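Local coordinates for protein thiamin pyrophosphokinase (PDB 3K94) that probably catalyses the transfer of a pyrophosphate group from ATP to thiamine, yielding thiamine diphosphate, at residues 38-51 with 61-74. Residues are numbered along the deposited sequence; the frame is centred on the assembly and turned at random.
Sequences LEAGFRPVRAFGDF and KLQQAFPDLDVWPA
Ala47 and Phe48 pair in parallel with Val71 and Trp72, and the ladder is defined by three backbone bonds: Ala47 N to Asp70 O, Trp72 N to Ala47 O (2.7 Å) and Gly49 N to Trp72 O. Beyond it, Asp50 OD1 accepts Ala74 N from above its carboxylate plane. On the face bearing Phe48 and Trp72, Phe48 CD2 meets Trp72 CB at 3.6 Å; the Phe48 ring and the five-membered ring of Trp72 are roughly parallel yet strongly displaced, so they hardly stack. The Arg46 guanidinium lies 16° from the plane of the Trp72 indole, its chain bent at CG-CD (chi3 -74°), and Asp70 OD2 sits over one of its faces, 3.3 Å from NH2. None of the guanidinium hydrogens is directed at Asp70 OD2, so this salt bridge rests on charge, while Trp72 NE1 donates a hydrogen bond to the same oxygen (2.9 Å). A serine replacing Arg46 would probably leave the Asp70 carboxylate without its cationic mate and the indole with less to lie against. On the face bearing Ala47 and Val71, Phe51 CZ reaches Val71 CG2 at 3.7 Å, while Leu62 CD1 lies at the edge of the same ring. Toward the helix ends, Arg43 runs extended, with CG over the Phe66 ring in a CH-pi contact (3.9 Å to the centroid), while NH2 bonds Asp68 OD2 within the guanidinium plane (158° at the hydrogen). Leu38 CD2 packs on Ala65 CB at 3.7 Å, joining helix 33-40 to helix 56-65. With strands 46-48 and 71-72 parallel and helix 56-65 between them in the chain, the unit is a beta-alpha-beta crossover, placing 71-72 at the outer edge of the parallel part of the sheet in the catalytic domain.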
loop_
_atom_site.group_PDB
_atom_site.type_symbol
_atom_site.label_atom_id
_atom_site.label_comp_id
_atom_site.label_asym_id
_atom_site.label_seq_id
_atom_site.Cartn_x
_atom_site.Cartn_y
_atom_site.Cartn_z
ATOM N N LEU B 38 -8.597 -21.946 10.993
ATOM C CA LEU B 38 -9.140 -22.855 12.009
ATOM C C LEU B 38 -10.475 -22.309 12.503
ATOM O O LEU B 38 -11.427 -23.055 12.707
ATOM C CB LEU B 38 -8.180 -22.987 13.194
ATOM C CG LEU B 38 -8.253 -24.184 14.157
ATOM C CD1 LEU B 38 -7.918 -23.752 15.574
ATOM C CD2 LEU B 38 -9.594 -24.895 14.133
ATOM N N GLU B 39 -10.528 -20.998 12.696
ATOM C CA GLU B 39 -11.721 -20.357 13.225
ATOM C C GLU B 39 -12.907 -20.495 12.288
ATOM O O GLU B 39 -14.045 -20.603 12.740
ATOM C CB GLU B 39 -11.454 -18.882 13.528
ATOM C CG GLU B 39 -10.512 -18.673 14.692
ATOM C CD GLU B 39 -11.037 -19.295 15.977
ATOM O OE1 GLU B 39 -12.273 -19.459 16.102
ATOM O OE2 GLU B 39 -10.213 -19.618 16.863
ATOM N N ALA B 40 -12.635 -20.498 10.986
ATOM C CA ALA B 40 -13.683 -20.659 9.975
ATOM C C ALA B 40 -14.040 -22.137 9.790
ATOM O O ALA B 40 -14.978 -22.482 9.079
ATOM C CB ALA B 40 -13.234 -20.058 8.652
ATOM N N GLY B 41 -13.286 -23.012 10.440
ATOM C CA GLY B 41 -13.513 -24.431 10.287
ATOM C C GLY B 41 -12.923 -24.992 9.006
ATOM O O GLY B 41 -13.296 -26.094 8.582
ATOM N N PHE B 42 -12.004 -24.251 8.388
ATOM C CA PHE B 42 -11.317 -24.755 7.199
ATOM C C PHE B 42 -9.996 -25.416 7.575
ATOM O O PHE B 42 -9.283 -24.947 8.466
ATOM C CB PHE B 42 -11.050 -23.634 6.186
ATOM C CG PHE B 42 -12.282 -22.851 5.784
ATOM C CD1 PHE B 42 -13.561 -23.361 5.993
ATOM C CD2 PHE B 42 -12.156 -21.609 5.185
ATOM C CE1 PHE B 42 -14.687 -22.627 5.614
ATOM C CE2 PHE B 42 -13.285 -20.867 4.804
ATOM C CZ PHE B 42 -14.541 -21.383 5.014
ATOM N N ARG B 43 -9.660 -26.498 6.881
ATOM C CA ARG B 43 -8.352 -27.124 7.055
ATOM C C ARG B 43 -7.383 -26.669 5.977
ATOM O O ARG B 43 -7.620 -26.888 4.793
ATOM C CB ARG B 43 -8.447 -28.644 7.023
ATOM C CG ARG B 43 -7.162 -29.319 7.496
ATOM C CD ARG B 43 -7.166 -30.804 7.179
ATOM N NE ARG B 43 -6.094 -31.513 7.868
ATOM C CZ ARG B 43 -4.872 -31.667 7.376
ATOM N NH1 ARG B 43 -4.568 -31.158 6.187
ATOM N NH2 ARG B 43 -3.956 -32.328 8.071
ATOM N N PRO B 44 -6.284 -26.030 6.388
ATOM C CA PRO B 44 -5.272 -25.629 5.417
ATOM C C PRO B 44 -4.695 -26.890 4.799
ATOM O O PRO B 44 -4.410 -27.840 5.522
ATOM C CB PRO B 44 -4.202 -24.941 6.279
ATOM C CG PRO B 44 -4.808 -24.753 7.622
ATOM C CD PRO B 44 -5.838 -25.817 7.772
ATOM N N VAL B 45 -4.519 -26.915 3.490
ATOM C CA VAL B 45 -3.905 -28.083 2.887
ATOM C C VAL B 45 -2.420 -28.022 3.201
ATOM O O VAL B 45 -1.689 -29.012 3.094
ATOM C CB VAL B 45 -4.156 -28.125 1.387
ATOM C CG1 VAL B 45 -5.667 -28.217 1.120
ATOM C CG2 VAL B 45 -3.562 -26.898 0.731
ATOM N N ARG B 46 -1.997 -26.847 3.643
ATOM C CA ARG B 46 -0.593 -26.574 3.880
ATOM C C ARG B 46 -0.476 -25.294 4.703
ATOM O O ARG B 46 -1.317 -24.415 4.583
ATOM C CB ARG B 46 0.107 -26.409 2.535
ATOM C CG ARG B 46 1.597 -26.374 2.611
ATOM C CD ARG B 46 2.186 -26.716 1.259
ATOM N NE ARG B 46 2.076 -28.140 0.962
ATOM C CZ ARG B 46 3.113 -28.929 0.689
ATOM N NH1 ARG B 46 4.347 -28.434 0.665
ATOM N NH2 ARG B 46 2.916 -30.214 0.428
ATOM N N ALA B 47 0.537 -25.209 5.564
ATOM C CA ALA B 47 0.839 -23.969 6.278
ATOM C C ALA B 47 2.331 -23.641 6.212
ATOM O O ALA B 47 3.172 -24.529 6.091
ATOM C CB ALA B 47 0.377 -24.043 7.728
ATOM N N PHE B 48 2.653 -22.358 6.288
ATOM C CA PHE B 48 4.032 -21.896 6.181
ATOM C C PHE B 48 4.319 -20.882 7.270
ATOM O O PHE B 48 3.553 -19.941 7.462
ATOM C CB PHE B 48 4.254 -21.209 4.841
ATOM C CG PHE B 48 4.084 -22.105 3.660
ATOM C CD1 PHE B 48 2.834 -22.315 3.107
ATOM C CD2 PHE B 48 5.183 -22.714 3.076
ATOM C CE1 PHE B 48 2.681 -23.127 1.999
ATOM C CE2 PHE B 48 5.036 -23.521 1.964
ATOM C CZ PHE B 48 3.783 -23.735 1.427
ATOM N N GLY B 49 5.437 -21.063 7.959
ATOM C CA GLY B 49 5.797 -20.196 9.065
ATOM C C GLY B 49 6.252 -20.985 10.279
ATOM O O GLY B 49 6.212 -22.224 10.287
ATOM N N ASP B 50 6.698 -20.259 11.297
ATOM C CA ASP B 50 7.097 -20.841 12.569
ATOM C C ASP B 50 5.967 -20.682 13.562
ATOM O O ASP B 50 5.155 -19.763 13.449
ATOM C CB ASP B 50 8.334 -20.131 13.126
ATOM C CG ASP B 50 9.598 -20.480 12.372
ATOM O OD1 ASP B 50 9.652 -21.556 11.732
ATOM O OD2 ASP B 50 10.544 -19.672 12.426
ATOM N N PHE B 51 5.935 -21.561 14.556
ATOM C CA PHE B 51 4.933 -21.465 15.609
ATOM C C PHE B 51 5.195 -20.326 16.607
ATOM O O PHE B 51 4.324 -19.987 17.412
ATOM C CB PHE B 51 4.792 -22.797 16.337
ATOM C CG PHE B 51 4.368 -23.925 15.449
ATOM C CD1 PHE B 51 5.279 -24.896 15.054
ATOM C CD2 PHE B 51 3.058 -24.016 15.002
ATOM C CE1 PHE B 51 4.890 -25.943 14.234
ATOM C CE2 PHE B 51 2.665 -25.062 14.179
ATOM C CZ PHE B 51 3.583 -26.024 13.795
ATOM N N LYS B 61 -4.467 -24.926 20.380
ATOM C CA LYS B 61 -5.734 -25.099 19.663
ATOM C C LYS B 61 -5.517 -25.663 18.260
ATOM O O LYS B 61 -6.262 -26.521 17.788
ATOM C CB LYS B 61 -6.492 -23.773 19.572
ATOM C CG LYS B 61 -7.234 -23.383 20.830
ATOM C CD LYS B 61 -8.318 -22.364 20.513
ATOM C CE LYS B 61 -9.352 -22.954 19.550
ATOM N NZ LYS B 61 -10.451 -21.996 19.220
ATOM N N LEU B 62 -4.473 -25.188 17.601
ATOM C CA LEU B 62 -4.135 -25.643 16.260
ATOM C C LEU B 62 -3.757 -27.128 16.222
ATOM O O LEU B 62 -4.302 -27.891 15.415
ATOM C CB LEU B 62 -2.975 -24.813 15.721
ATOM C CG LEU B 62 -2.695 -24.715 14.226
ATOM C CD1 LEU B 62 -1.223 -25.001 13.942
ATOM C CD2 LEU B 62 -3.612 -25.606 13.396
ATOM N N GLN B 63 -2.816 -27.548 17.066
ATOM C CA GLN B 63 -2.381 -28.938 16.969
ATOM C C GLN B 63 -3.476 -29.873 17.452
ATOM O O GLN B 63 -3.578 -31.001 16.992
ATOM C CB GLN B 63 -1.025 -29.199 17.640
ATOM C CG GLN B 63 -1.046 -29.711 19.053
ATOM C CD GLN B 63 -1.557 -31.130 19.207
ATOM O OE1 GLN B 63 -1.081 -32.086 18.571
ATOM N NE2 GLN B 63 -2.533 -31.276 20.077
ATOM N N GLN B 64 -4.306 -29.391 18.368
ATOM C CA GLN B 64 -5.474 -30.151 18.801
ATOM C C GLN B 64 -6.413 -30.437 17.618
ATOM O O GLN B 64 -6.794 -31.588 17.358
ATOM C CB GLN B 64 -6.198 -29.378 19.905
ATOM C CG GLN B 64 -7.687 -29.591 19.944
ATOM C CD GLN B 64 -8.043 -30.962 20.416
ATOM O OE1 GLN B 64 -9.129 -31.468 20.131
ATOM N NE2 GLN B 64 -7.122 -31.590 21.139
ATOM N N ALA B 65 -6.770 -29.375 16.899
ATOM C CA ALA B 65 -7.627 -29.470 15.724
ATOM C C ALA B 65 -6.998 -30.276 14.584
ATOM O O ALA B 65 -7.651 -31.135 14.015
ATOM C CB ALA B 65 -8.022 -28.068 15.233
ATOM N N PHE B 66 -5.743 -29.990 14.242
ATOM C CA PHE B 66 -5.070 -30.687 13.141
ATOM C C PHE B 66 -3.704 -31.233 13.567
ATOM O O PHE B 66 -2.668 -30.647 13.238
ATOM C CB PHE B 66 -4.871 -29.742 11.952
ATOM C CG PHE B 66 -6.086 -28.939 11.603
ATOM C CD1 PHE B 66 -7.219 -29.555 11.111
ATOM C CD2 PHE B 66 -6.087 -27.563 11.746
ATOM C CE1 PHE B 66 -8.342 -28.807 10.783
ATOM C CE2 PHE B 66 -7.199 -26.822 11.423
ATOM C CZ PHE B 66 -8.332 -27.455 10.938
ATOM N N PRO B 67 -3.695 -32.350 14.305
ATOM C CA PRO B 67 -2.423 -32.917 14.775
ATOM C C PRO B 67 -1.487 -33.252 13.623
ATOM O O PRO B 67 -0.273 -33.200 13.784
ATOM C CB PRO B 67 -2.849 -34.198 15.502
ATOM C CG PRO B 67 -4.251 -33.949 15.918
ATOM C CD PRO B 67 -4.859 -33.077 14.835
ATOM N N ASP B 68 -2.053 -33.568 12.467
ATOM C CA ASP B 68 -1.263 -33.986 11.321
ATOM C C ASP B 68 -1.002 -32.864 10.321
ATOM O O ASP B 68 -0.624 -33.128 9.180
ATOM C CB ASP B 68 -1.962 -35.153 10.610
ATOM C CG ASP B 68 -3.383 -34.803 10.166
ATOM O OD1 ASP B 68 -3.909 -35.486 9.256
ATOM O OD2 ASP B 68 -3.972 -33.843 10.724
ATOM N N LEU B 69 -1.207 -31.615 10.725
ATOM C CA LEU B 69 -1.067 -30.510 9.778
ATOM C C LEU B 69 0.326 -30.545 9.143
ATOM O O LEU B 69 1.310 -30.807 9.820
ATOM C CB LEU B 69 -1.295 -29.169 10.471
ATOM C CG LEU B 69 -1.965 -28.041 9.676
ATOM C CD1 LEU B 69 -1.636 -26.708 10.302
ATOM C CD2 LEU B 69 -1.554 -28.052 8.219
ATOM N N ASP B 70 0.405 -30.306 7.841
ATOM C CA ASP B 70 1.690 -30.192 7.171
ATOM C C ASP B 70 2.174 -28.739 7.249
ATOM O O ASP B 70 1.699 -27.883 6.506
ATOM C CB ASP B 70 1.579 -30.640 5.710
ATOM C CG ASP B 70 2.925 -30.659 4.999
ATOM O OD1 ASP B 70 3.951 -30.802 5.694
ATOM O OD2 ASP B 70 2.963 -30.532 3.754
ATOM N N VAL B 71 3.103 -28.463 8.161
ATOM C CA VAL B 71 3.636 -27.115 8.311
ATOM C C VAL B 71 5.038 -27.028 7.730
ATOM O O VAL B 71 5.862 -27.921 7.935
ATOM C CB VAL B 71 3.688 -26.678 9.782
ATOM C CG1 VAL B 71 4.217 -25.266 9.879
ATOM C CG2 VAL B 71 2.311 -26.761 10.406
ATOM N N TRP B 72 5.302 -25.958 6.992
ATOM C CA TRP B 72 6.634 -25.720 6.445
ATOM C C TRP B 72 7.288 -24.541 7.146
ATOM O O TRP B 72 6.710 -23.458 7.235
ATOM C CB TRP B 72 6.573 -25.525 4.931
ATOM C CG TRP B 72 6.184 -26.789 4.253
ATOM C CD1 TRP B 72 4.923 -27.305 4.137
ATOM C CD2 TRP B 72 7.064 -27.734 3.638
ATOM N NE1 TRP B 72 4.964 -28.504 3.470
ATOM C CE2 TRP B 72 6.266 -28.793 3.154
ATOM C CE3 TRP B 72 8.448 -27.787 3.445
ATOM C CZ2 TRP B 72 6.807 -29.888 2.485
ATOM C CZ3 TRP B 72 8.983 -28.873 2.779
ATOM C CH2 TRP B 72 8.164 -29.910 2.307
ATOM N N PRO B 73 8.495 -24.764 7.672
ATOM C CA PRO B 73 9.135 -23.794 8.560
ATOM C C PRO B 73 9.570 -22.546 7.812
ATOM O O PRO B 73 9.779 -22.601 6.601
ATOM C CB PRO B 73 10.356 -24.561 9.078
ATOM C CG PRO B 73 10.672 -25.518 7.989
ATOM C CD PRO B 73 9.344 -25.944 7.434
ATOM N N ALA B 74 9.683 -21.433 8.530
ATOM C CA ALA B 74 10.197 -20.210 7.952
ATOM C C ALA B 74 11.602 -20.445 7.416
ATOM O O ALA B 74 12.368 -21.236 7.971
ATOM C CB ALA B 74 10.195 -19.090 8.983
#